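Local coordinates for fatty acid-binding protein homolog (Ascaris suum, PDB 6I8X), which binds fatty acids such as vaccenic acid inside a beta-barrel and may sequester toxic fatty acids or help maintain the eggshell lipid layer, at residues A[107-112]-A[117-122]; A[133-138]-A[142-147]. All coordinates share one frame; numbering follows the deposited sequence.

Overall arrangement
Each interaction joins the two strands of an antiparallel beta hairpin in the same fatty acid-binding protein barrel, and the two follow each other along the chain. Strands 119-127 and 130-137 are neighbours in the sheet, so the two contacts meet, partly where Tyr122 of interaction 1 packs on Met133 and Met135 of interaction 2; their centres lie about 14 Å apart. Interaction 1 (107-112 with 117-122) is largely a surface contact, rich in threonine hydroxyls and charged groups, with a polar cluster on its inward face. Interaction 2 (133-138 with 142-147) is buried: methionine, arginine and tyrosine from it reach the carboxyl end of the vaccenic acid, and a lysine-serine bond lies on its other face.

Interaction 1 (A[107-112]-A[117-122]); sequences TETHIK and TDVETY. With EDO (1,2-ethanediol), chain H.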
ATOM      1  N   THR A 107      -8.119   0.299  -0.547  1.00 35.73           N
ATOM      2  CA  THR A 107      -7.614   0.071   0.805  1.00 35.46           C
ATOM      3  C   THR A 107      -6.621  -1.102   0.785  1.00 38.18           C
ATOM      4  O   THR A 107      -6.640  -1.921  -0.143  1.00 37.97           O
ATOM      5  CB  THR A 107      -8.736  -0.089   1.834  1.00 45.35           C
ATOM      6  OG1 THR A 107      -9.385  -1.344   1.648  1.00 43.22           O
ATOM      7  CG2 THR A 107      -9.728   1.074   1.818  1.00 41.77           C
ATOM      8  N   GLU A 108      -5.726  -1.142   1.774  1.00 32.46           N
ATOM      9  CA  GLU A 108      -4.706  -2.164   1.934  1.00 32.17           C
ATOM     10  C   GLU A 108      -4.578  -2.355   3.437  1.00 39.23           C
ATOM     11  O   GLU A 108      -4.117  -1.460   4.159  1.00 39.80           O
ATOM     12  CB  GLU A 108      -3.377  -1.702   1.302  1.00 32.41           C
ATOM     13  CG  GLU A 108      -2.222  -2.682   1.430  1.00 40.30           C
ATOM     14  CD  GLU A 108      -0.874  -2.179   0.919  1.00 52.83           C
ATOM     15  OE1 GLU A 108      -0.837  -1.139   0.226  1.00 43.59           O
ATOM     16  OE2 GLU A 108       0.150  -2.844   1.190  1.00 47.23           O
ATOM     17  N   THR A 109      -5.022  -3.510   3.907  1.00 35.99           N
ATOM     18  CA  THR A 109      -5.030  -3.837   5.314  1.00 37.24           C
ATOM     19  C   THR A 109      -3.951  -4.867   5.612  1.00 43.47           C
ATOM     20  O   THR A 109      -3.833  -5.872   4.911  1.00 43.59           O
ATOM     21  CB  THR A 109      -6.451  -4.277   5.714  1.00 44.11           C
ATOM     22  OG1 THR A 109      -7.374  -3.289   5.236  1.00 39.00           O
ATOM     23  CG2 THR A 109      -6.618  -4.468   7.243  1.00 42.11           C
ATOM     24  N   HIS A 110      -3.158  -4.591   6.652  1.00 40.84           N
ATOM     25  CA  HIS A 110      -2.097  -5.463   7.144  1.00 40.66           C
ATOM     26  C   HIS A 110      -2.427  -5.907   8.545  1.00 46.74           C
ATOM     27  O   HIS A 110      -2.848  -5.101   9.381  1.00 45.68           O
ATOM     28  CB  HIS A 110      -0.733  -4.754   7.156  1.00 39.53           C
ATOM     29  CG  HIS A 110      -0.191  -4.441   5.797  1.00 41.68           C
ATOM     30  ND1 HIS A 110       1.074  -4.861   5.414  1.00 43.22           N
ATOM     31  CD2 HIS A 110      -0.735  -3.728   4.786  1.00 42.54           C
ATOM     32  CE1 HIS A 110       1.248  -4.414   4.182  1.00 41.66           C
ATOM     33  NE2 HIS A 110       0.185  -3.739   3.756  1.00 41.85           N
ATOM     34  N   ILE A 111      -2.255  -7.205   8.788  1.00 45.65           N
ATOM     35  CA  ILE A 111      -2.384  -7.805  10.106  1.00 47.75           C
ATOM     36  C   ILE A 111      -1.047  -8.506  10.330  1.00 51.96           C
ATOM     37  O   ILE A 111      -0.650  -9.313   9.497  1.00 50.73           O
ATOM     38  CB  ILE A 111      -3.588  -8.788  10.265  1.00 52.52           C
ATOM     39  CG1 ILE A 111      -4.944  -8.128   9.906  1.00 53.14           C
ATOM     40  CG2 ILE A 111      -3.615  -9.349  11.678  1.00 53.69           C
ATOM     41  CD1 ILE A 111      -6.170  -9.121   9.813  1.00 55.23           C
ATOM     42  N   LYS A 112      -0.352  -8.205  11.432  1.00 50.17           N
ATOM     43  CA  LYS A 112       0.906  -8.897  11.724  1.00 50.68           C
ATOM     44  C   LYS A 112       0.606 -10.347  12.136  1.00 56.44           C
ATOM     45  O   LYS A 112      -0.337 -10.586  12.892  1.00 55.30           O
ATOM     46  CB  LYS A 112       1.731  -8.143  12.782  1.00 52.72           C
ATOM     47  CG  LYS A 112       2.498  -6.991  12.184  1.00 62.58           C
ATOM     48  CD  LYS A 112       3.122  -6.091  13.223  1.00 77.76           C
ATOM     49  CE  LYS A 112       3.721  -4.866  12.568  1.00 88.40           C
ATOM     50  NZ  LYS A 112       4.124  -3.840  13.563  1.00100.48           N
ATOM     51  N   THR A 117      -3.067  -8.539  16.941  1.00 66.02           N
ATOM     52  CA  THR A 117      -3.700  -7.340  17.508  1.00 65.68           C
ATOM     53  C   THR A 117      -3.270  -6.095  16.719  1.00 67.12           C
ATOM     54  O   THR A 117      -3.954  -5.071  16.759  1.00 67.07           O
ATOM     55  CB  THR A 117      -3.382  -7.216  19.014  1.00 73.93           C
ATOM     56  OG1 THR A 117      -1.972  -7.057  19.191  1.00 75.27           O
ATOM     57  CG2 THR A 117      -3.890  -8.406  19.830  1.00 70.10           C
ATOM     58  N   ASP A 118      -2.131  -6.187  16.008  1.00 61.04           N
ATOM     59  CA  ASP A 118      -1.619  -5.100  15.183  1.00 58.25           C
ATOM     60  C   ASP A 118      -2.284  -5.119  13.777  1.00 58.40           C
ATOM     61  O   ASP A 118      -1.821  -5.819  12.870  1.00 56.61           O
ATOM     62  CB  ASP A 118      -0.084  -5.154  15.108  1.00 59.54           C
ATOM     63  CG  ASP A 118       0.559  -3.821  14.769  1.00 71.45           C
ATOM     64  OD1 ASP A 118      -0.144  -2.942  14.219  1.00 71.29           O
ATOM     65  OD2 ASP A 118       1.769  -3.660  15.043  1.00 78.14           O
ATOM     66  N   VAL A 119      -3.395  -4.370  13.640  1.00 53.41           N
ATOM     67  CA  VAL A 119      -4.212  -4.245  12.428  1.00 51.91           C
ATOM     68  C   VAL A 119      -4.167  -2.795  11.958  1.00 52.29           C
ATOM     69  O   VAL A 119      -4.493  -1.889  12.729  1.00 51.64           O
ATOM     70  CB  VAL A 119      -5.681  -4.710  12.651  1.00 57.45           C
ATOM     71  CG1 VAL A 119      -6.541  -4.489  11.402  1.00 56.40           C
ATOM     72  CG2 VAL A 119      -5.743  -6.171  13.088  1.00 59.11           C
ATOM     73  N   GLU A 120      -3.794  -2.580  10.687  1.00 45.56           N
ATOM     74  CA  GLU A 120      -3.731  -1.247  10.111  1.00 43.58           C
ATOM     75  C   GLU A 120      -4.149  -1.208   8.638  1.00 45.64           C
ATOM     76  O   GLU A 120      -3.667  -2.011   7.836  1.00 44.52           O
ATOM     77  CB  GLU A 120      -2.341  -0.622  10.311  1.00 44.10           C
ATOM     78  CG  GLU A 120      -2.243   0.746   9.660  1.00 51.66           C
ATOM     79  CD  GLU A 120      -1.133   1.661  10.107  1.00 60.26           C
ATOM     80  OE1 GLU A 120       0.010   1.179  10.259  1.00 57.64           O
ATOM     81  OE2 GLU A 120      -1.388   2.882  10.215  1.00 52.85           O
ATOM     82  N   THR A 121      -5.011  -0.229   8.291  1.00 40.80           N
ATOM     83  CA  THR A 121      -5.485   0.018   6.935  1.00 39.07           C
ATOM     84  C   THR A 121      -4.874   1.293   6.321  1.00 40.43           C
ATOM     85  O   THR A 121      -4.886   2.361   6.955  1.00 38.39           O
ATOM     86  CB  THR A 121      -7.026   0.026   6.904  1.00 44.31           C
ATOM     87  OG1 THR A 121      -7.503  -1.199   7.468  1.00 46.10           O
ATOM     88  CG2 THR A 121      -7.595   0.187   5.481  1.00 40.19           C
ATOM     89  N   TYR A 122      -4.369   1.175   5.074  1.00 37.74           N
ATOM     90  CA  TYR A 122      -3.849   2.301   4.272  1.00 38.24           C
ATOM     91  C   TYR A 122      -4.844   2.568   3.148  1.00 41.93           C
ATOM     92  O   TYR A 122      -5.384   1.635   2.566  1.00 41.16           O
ATOM     93  CB  TYR A 122      -2.463   2.019   3.673  1.00 40.10           C
ATOM     94  CG  TYR A 122      -1.464   1.494   4.673  1.00 45.45           C
ATOM     95  CD1 TYR A 122      -1.072   2.262   5.764  1.00 47.90           C
ATOM     96  CD2 TYR A 122      -0.948   0.208   4.560  1.00 48.33           C
ATOM     97  CE1 TYR A 122      -0.147   1.783   6.693  1.00 50.41           C
ATOM     98  CE2 TYR A 122      -0.052  -0.298   5.505  1.00 50.85           C
ATOM     99  CZ  TYR A 122       0.357   0.498   6.562  1.00 59.67           C
ATOM    100  OH  TYR A 122       1.267   0.018   7.475  1.00 64.37           O
TER
HETATM  101  C1  EDO H 206      -6.639   5.879   7.472  1.00 71.71           C
HETATM  102  O1  EDO H 206      -6.933   4.962   6.428  1.00 71.10           O
HETATM  103  C2  EDO H 206      -6.572   7.331   6.918  1.00 71.58           C
HETATM  104  O2  EDO H 206      -7.724   7.587   6.137  1.00 73.30           O
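Glu108 to Lys112 pair with Asp118 to Tyr122 in an antiparallel beta hairpin of the fatty acid-binding protein barrel. Glu108 and Tyr122 form a hydrogen-bonded pair in which each N-H meets the other's carbonyl, and His110 with Glu120 repeats this two residues on. Lys112 N reaches Asp118 O as the ladder ends. Between these rungs, CA-H groups of Thr109 and Ile111 point at the carbonyls of Glu120 and Asp118.

On the face carrying Thr109 and Thr121, the two hydroxyls bond to each other, OG1 to OG1 at 3.1 Å. Beside them Ile111 CG1 is 3.8 Å from Val119 CG2, the two side chains lying alongside each other and pointing the same way.

The face with Glu108, His110, Glu120 and Tyr122 is largely polar. His110 NE2 donates to Glu108 OE2 at 2.7 Å; the oxygen lies in the imidazole plane, but the donor stands above the carboxylate plane. A chi1 of 179° swings the Glu108 side chain away from its own amide, and the extended chain carries the carboxylate to the histidine, while OE1 bonds Tyr124 OH. His110 ND1 pairs with His94 ND1, so both ring nitrogens have partners and the ring's rotation is fixed. Tyr122 turns its edge to the His110 face in an offset edge-to-face pair, planes at 66°, with CE2 3.6 Å from His110 CD2. Glu120 sends its carboxylate away to Arg32 and Tyr28. Near the turn, where the ladder ends, both oxygens of Asp118 are engaged: OD1 by Arg32, and OD2 by Lys112 NZ in a 2.8 Å salt bridge that arrives 45° above the carboxylate plane.

Interaction 2 (A[133-138]-A[142-147]); sequences MKMSWK and TSRYYK. With VCA (vaccenic acid), chain C.
Met133 to Met135 run antiparallel to Thr142 to Arg144, in the hairpin made by strands 130-137 and 140-148 of the barrel; the axes of segments 133-137 and 142-147 come within 4.7 Å and their directions differ by 162°. Met133 with Arg144 and Met135 with Thr142 are hydrogen-bonded pairs, each closed by two N-H to O bonds; Lys134 with Ser143, between them, is a non-hydrogen-bonded pair.

On that middle pair's face the lysine chain runs past the serine and bends at its last torsion (chi4 -71°), which brings NZ to Ser143 OG at 3.1 Å. The other face, with Met133, Met135, Thr142 and Arg144, turns to the barrel interior. Met135 and Thr142 lie side by side, SD touching the threonine methyl CG2 at 3.8 Å, while Thr142 OG1 turns instead to the carbonyl of Glu23. Met133 crosses Tyr146 obliquely: its CB sits 4.0 Å from CE1 of the ring. With CG anti to the backbone N (chi1 -171°) and the rest extended, Met133 then reaches inward until its methyl CE is 3.9 Å from O2 of the vaccenic acid.

Met133, Arg144 and Tyr146 belong to the ligand pocket. The head group comes to the edge of the Tyr146 ring, where OH is 2.7 Å from O1. The Arg144 guanidinium meets the ligand edge-on, NH2 lying 3.7 Å from C3, and NH1 is tied to Asp22 in a salt bridge. Lys49 hydrogen-bonds the fatty acid and is probably the main positive influence on its head group, since the charge of Arg144 is partly offset by Asp22, while Met133 supplies an apolar neighbour.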
ATOM      1  N   MET A 133      -1.508   8.359  -0.673  1.00 30.86           N
ATOM      2  CA  MET A 133      -1.616   7.310   0.311  1.00 30.33           C
ATOM      3  C   MET A 133      -1.858   7.957   1.659  1.00 33.97           C
ATOM      4  O   MET A 133      -1.030   8.737   2.102  1.00 34.58           O
ATOM      5  CB  MET A 133      -0.359   6.455   0.353  1.00 32.66           C
ATOM      6  CG  MET A 133      -0.529   5.221   1.221  1.00 37.81           C
ATOM      7  SD  MET A 133       1.087   4.490   1.450  1.00 43.66           S
ATOM      8  CE  MET A 133       0.649   2.914   2.027  1.00 40.18           C
ATOM      9  N   LYS A 134      -2.968   7.606   2.321  1.00 32.01           N
ATOM     10  CA  LYS A 134      -3.358   8.145   3.623  1.00 33.89           C
ATOM     11  C   LYS A 134      -3.313   7.073   4.702  1.00 40.59           C
ATOM     12  O   LYS A 134      -3.735   5.930   4.495  1.00 37.94           O
ATOM     13  CB  LYS A 134      -4.768   8.786   3.571  1.00 37.40           C
ATOM     14  CG  LYS A 134      -4.854  10.010   2.673  1.00 53.35           C
ATOM     15  CD  LYS A 134      -6.247  10.642   2.703  1.00 64.05           C
ATOM     16  CE  LYS A 134      -6.425  11.776   1.707  1.00 67.38           C
ATOM     17  NZ  LYS A 134      -5.660  13.005   2.079  1.00 68.29           N
ATOM     18  N   MET A 135      -2.806   7.466   5.877  1.00 41.14           N
ATOM     19  CA  MET A 135      -2.662   6.600   7.045  1.00 42.24           C
ATOM     20  C   MET A 135      -2.999   7.396   8.287  1.00 44.30           C
ATOM     21  O   MET A 135      -2.792   8.610   8.319  1.00 41.87           O
ATOM     22  CB  MET A 135      -1.223   6.075   7.165  1.00 45.33           C
ATOM     23  CG  MET A 135      -0.706   5.474   5.911  1.00 50.56           C
ATOM     24  SD  MET A 135       0.832   6.195   5.401  1.00 57.80           S
ATOM     25  CE  MET A 135       1.994   5.101   6.249  1.00 54.16           C
ATOM     26  N   SER A 136      -3.467   6.691   9.324  1.00 42.73           N
ATOM     27  CA  SER A 136      -3.856   7.253  10.605  1.00 44.10           C
ATOM     28  C   SER A 136      -3.533   6.295  11.741  1.00 49.51           C
ATOM     29  O   SER A 136      -3.857   5.103  11.647  1.00 49.02           O
ATOM     30  CB  SER A 136      -5.349   7.569  10.606  1.00 47.38           C
ATOM     31  OG  SER A 136      -5.637   8.557  11.575  1.00 59.84           O
ATOM     32  N   TRP A 137      -2.907   6.814  12.822  1.00 46.71           N
ATOM     33  CA  TRP A 137      -2.603   6.018  14.019  1.00 46.99           C
ATOM     34  C   TRP A 137      -2.744   6.859  15.264  1.00 50.71           C
ATOM     35  O   TRP A 137      -2.138   7.927  15.342  1.00 50.14           O
ATOM     36  CB  TRP A 137      -1.202   5.397  13.937  1.00 45.38           C
ATOM     37  CG  TRP A 137      -0.995   4.259  14.894  1.00 47.15           C
ATOM     38  CD1 TRP A 137      -0.304   4.291  16.070  1.00 50.49           C
ATOM     39  CD2 TRP A 137      -1.480   2.916  14.749  1.00 47.59           C
ATOM     40  NE1 TRP A 137      -0.306   3.049  16.653  1.00 50.84           N
ATOM     41  CE2 TRP A 137      -1.009   2.180  15.859  1.00 52.44           C
ATOM     42  CE3 TRP A 137      -2.233   2.246  13.760  1.00 48.57           C
ATOM     43  CZ2 TRP A 137      -1.281   0.812  16.022  1.00 52.94           C
ATOM     44  CZ3 TRP A 137      -2.486   0.889  13.913  1.00 50.72           C
ATOM     45  CH2 TRP A 137      -2.022   0.185  15.034  1.00 52.46           C
ATOM     46  N   LYS A 138      -3.570   6.404  16.241  1.00 48.67           N
ATOM     47  CA  LYS A 138      -3.817   7.115  17.514  1.00 48.44           C
ATOM     48  C   LYS A 138      -4.215   8.606  17.309  1.00 50.98           C
ATOM     49  O   LYS A 138      -3.756   9.478  18.054  1.00 51.74           O
ATOM     50  CB  LYS A 138      -2.590   7.009  18.446  1.00 49.80           C
ATOM     51  CG  LYS A 138      -2.205   5.599  18.858  1.00 60.34           C
ATOM     52  CD  LYS A 138      -0.883   5.618  19.616  1.00 71.52           C
ATOM     53  CE  LYS A 138      -0.573   4.303  20.290  1.00 88.10           C
ATOM     54  NZ  LYS A 138       0.702   4.369  21.059  1.00 98.14           N
ATOM     55  N   THR A 142      -1.492  11.244   8.175  1.00 35.38           N
ATOM     56  CA  THR A 142      -0.430  11.541   7.211  1.00 32.89           C
ATOM     57  C   THR A 142      -0.891  11.223   5.776  1.00 33.19           C
ATOM     58  O   THR A 142      -1.710  10.330   5.583  1.00 31.26           O
ATOM     59  CB  THR A 142       0.897  10.834   7.596  1.00 37.29           C
ATOM     60  OG1 THR A 142       1.920  11.280   6.707  1.00 36.86           O
ATOM     61  CG2 THR A 142       0.812   9.291   7.536  1.00 32.92           C
ATOM     62  N   SER A 143      -0.385  11.982   4.794  1.00 29.83           N
ATOM     63  CA  SER A 143      -0.641  11.801   3.358  1.00 29.19           C
ATOM     64  C   SER A 143       0.717  11.756   2.667  1.00 31.13           C
ATOM     65  O   SER A 143       1.573  12.572   2.979  1.00 30.16           O
ATOM     66  CB  SER A 143      -1.461  12.960   2.795  1.00 31.00           C
ATOM     67  OG  SER A 143      -2.794  12.808   3.229  1.00 47.16           O
ATOM     68  N   ARG A 144       0.921  10.789   1.772  1.00 28.71           N
ATOM     69  CA  ARG A 144       2.172  10.593   1.019  1.00 28.35           C
ATOM     70  C   ARG A 144       1.749  10.675  -0.433  1.00 32.95           C
ATOM     71  O   ARG A 144       0.779  10.015  -0.826  1.00 31.90           O
ATOM     72  CB  ARG A 144       2.789   9.198   1.329  1.00 29.00           C
ATOM     73  CG  ARG A 144       3.082   8.917   2.812  1.00 32.42           C
ATOM     74  CD  ARG A 144       4.556   9.113   3.147  1.00 44.61           C
ATOM     75  NE  ARG A 144       5.322   7.910   2.880  1.00 49.33           N
ATOM     76  CZ  ARG A 144       6.643   7.850   2.773  1.00 55.14           C
ATOM     77  NH1 ARG A 144       7.381   8.945   2.922  1.00 43.78           N
ATOM     78  NH2 ARG A 144       7.238   6.694   2.543  1.00 38.44           N
ATOM     79  N   TYR A 145       2.454  11.510  -1.217  1.00 30.81           N
ATOM     80  CA  TYR A 145       2.169  11.837  -2.617  1.00 30.27           C
ATOM     81  C   TYR A 145       3.130  11.139  -3.580  1.00 31.87           C
ATOM     82  O   TYR A 145       4.325  11.386  -3.536  1.00 29.40           O
ATOM     83  CB  TYR A 145       2.133  13.385  -2.813  1.00 31.27           C
ATOM     84  CG  TYR A 145       1.095  14.047  -1.923  1.00 35.26           C
ATOM     85  CD1 TYR A 145       1.380  14.362  -0.596  1.00 38.15           C
ATOM     86  CD2 TYR A 145      -0.198  14.279  -2.381  1.00 35.79           C
ATOM     87  CE1 TYR A 145       0.413  14.901   0.245  1.00 39.16           C
ATOM     88  CE2 TYR A 145      -1.169  14.839  -1.554  1.00 36.88           C
ATOM     89  CZ  TYR A 145      -0.860  15.145  -0.241  1.00 47.16           C
ATOM     90  OH  TYR A 145      -1.809  15.703   0.580  1.00 51.79           O
ATOM     91  N   TYR A 146       2.580  10.277  -4.458  1.00 29.55           N
ATOM     92  CA  TYR A 146       3.300   9.474  -5.473  1.00 28.86           C
ATOM     93  C   TYR A 146       2.879   9.926  -6.851  1.00 33.33           C
ATOM     94  O   TYR A 146       1.699   9.849  -7.225  1.00 34.17           O
ATOM     95  CB  TYR A 146       2.971   7.971  -5.326  1.00 28.82           C
ATOM     96  CG  TYR A 146       3.396   7.354  -4.018  1.00 30.11           C
ATOM     97  CD1 TYR A 146       2.643   7.542  -2.859  1.00 32.76           C
ATOM     98  CD2 TYR A 146       4.509   6.519  -3.948  1.00 30.52           C
ATOM     99  CE1 TYR A 146       3.031   6.975  -1.645  1.00 33.74           C
ATOM    100  CE2 TYR A 146       4.883   5.912  -2.750  1.00 31.88           C
ATOM    101  CZ  TYR A 146       4.155   6.167  -1.595  1.00 44.13           C
ATOM    102  OH  TYR A 146       4.516   5.598  -0.404  1.00 52.07           O
ATOM    103  N   LYS A 147       3.838  10.446  -7.580  1.00 29.71           N
ATOM    104  CA  LYS A 147       3.662  10.992  -8.914  1.00 29.38           C
ATOM    105  C   LYS A 147       3.596   9.849  -9.906  1.00 33.55           C
ATOM    106  O   LYS A 147       4.485   9.003  -9.916  1.00 33.02           O
ATOM    107  CB  LYS A 147       4.827  11.964  -9.221  1.00 30.35           C
ATOM    108  CG  LYS A 147       4.787  12.658 -10.573  1.00 36.33           C
ATOM    109  CD  LYS A 147       4.039  13.978 -10.537  1.00 48.91           C
ATOM    110  CE  LYS A 147       4.255  14.821 -11.773  1.00 60.93           C
ATOM    111  NZ  LYS A 147       3.408  14.366 -12.899  1.00 72.84           N
TER
HETATM  112  O2  VCA C 201       4.348   1.837   1.893  1.00 89.03           O
HETATM  113  C1  VCA C 201       5.286   2.756   1.946  1.00 92.39           C
HETATM  114  O1  VCA C 201       5.461   3.569   1.071  1.00 94.23           O
HETATM  115  C2  VCA C 201       6.121   2.719   3.195  1.00 93.58           C
HETATM  116  C3  VCA C 201       7.603   3.025   2.997  1.00 91.51           C
HETATM  117  C4  VCA C 201       8.444   2.613   4.194  1.00 91.76           C
HETATM  118  C5  VCA C 201       9.903   3.017   4.131  1.00 89.97           C
HETATM  119  C6  VCA C 201      10.796   1.996   3.455  1.00 89.89           C
HETATM  120  C7  VCA C 201      12.204   2.510   3.228  1.00 92.25           C
HETATM  121  C8  VCA C 201      13.162   2.452   4.408  1.00 95.61           C
HETATM  122  C9  VCA C 201      13.831   1.106   4.606  1.00 96.81           C
HETATM  123  C10 VCA C 201      14.687   1.048   5.876  1.00 98.28           C
HETATM  124  C11 VCA C 201      14.772  -0.321   6.482  1.00 99.26           C
HETATM  125  C12 VCA C 201      13.789  -0.961   7.090  1.00 99.97           C
HETATM  126  C13 VCA C 201      12.389  -0.454   7.286  1.00 99.12           C
HETATM  127  C14 VCA C 201      11.553  -1.307   8.240  1.00 98.09           C
HETATM  128  C15 VCA C 201      10.192  -0.716   8.573  1.00 96.89           C
HETATM  129  C16 VCA C 201       9.274  -0.469   7.382  1.00 94.98           C
HETATM  130  C17 VCA C 201       7.900   0.043   7.774  1.00 96.76           C
HETATM  131  C18 VCA C 201       6.894  -0.034   6.657  1.00 96.49           C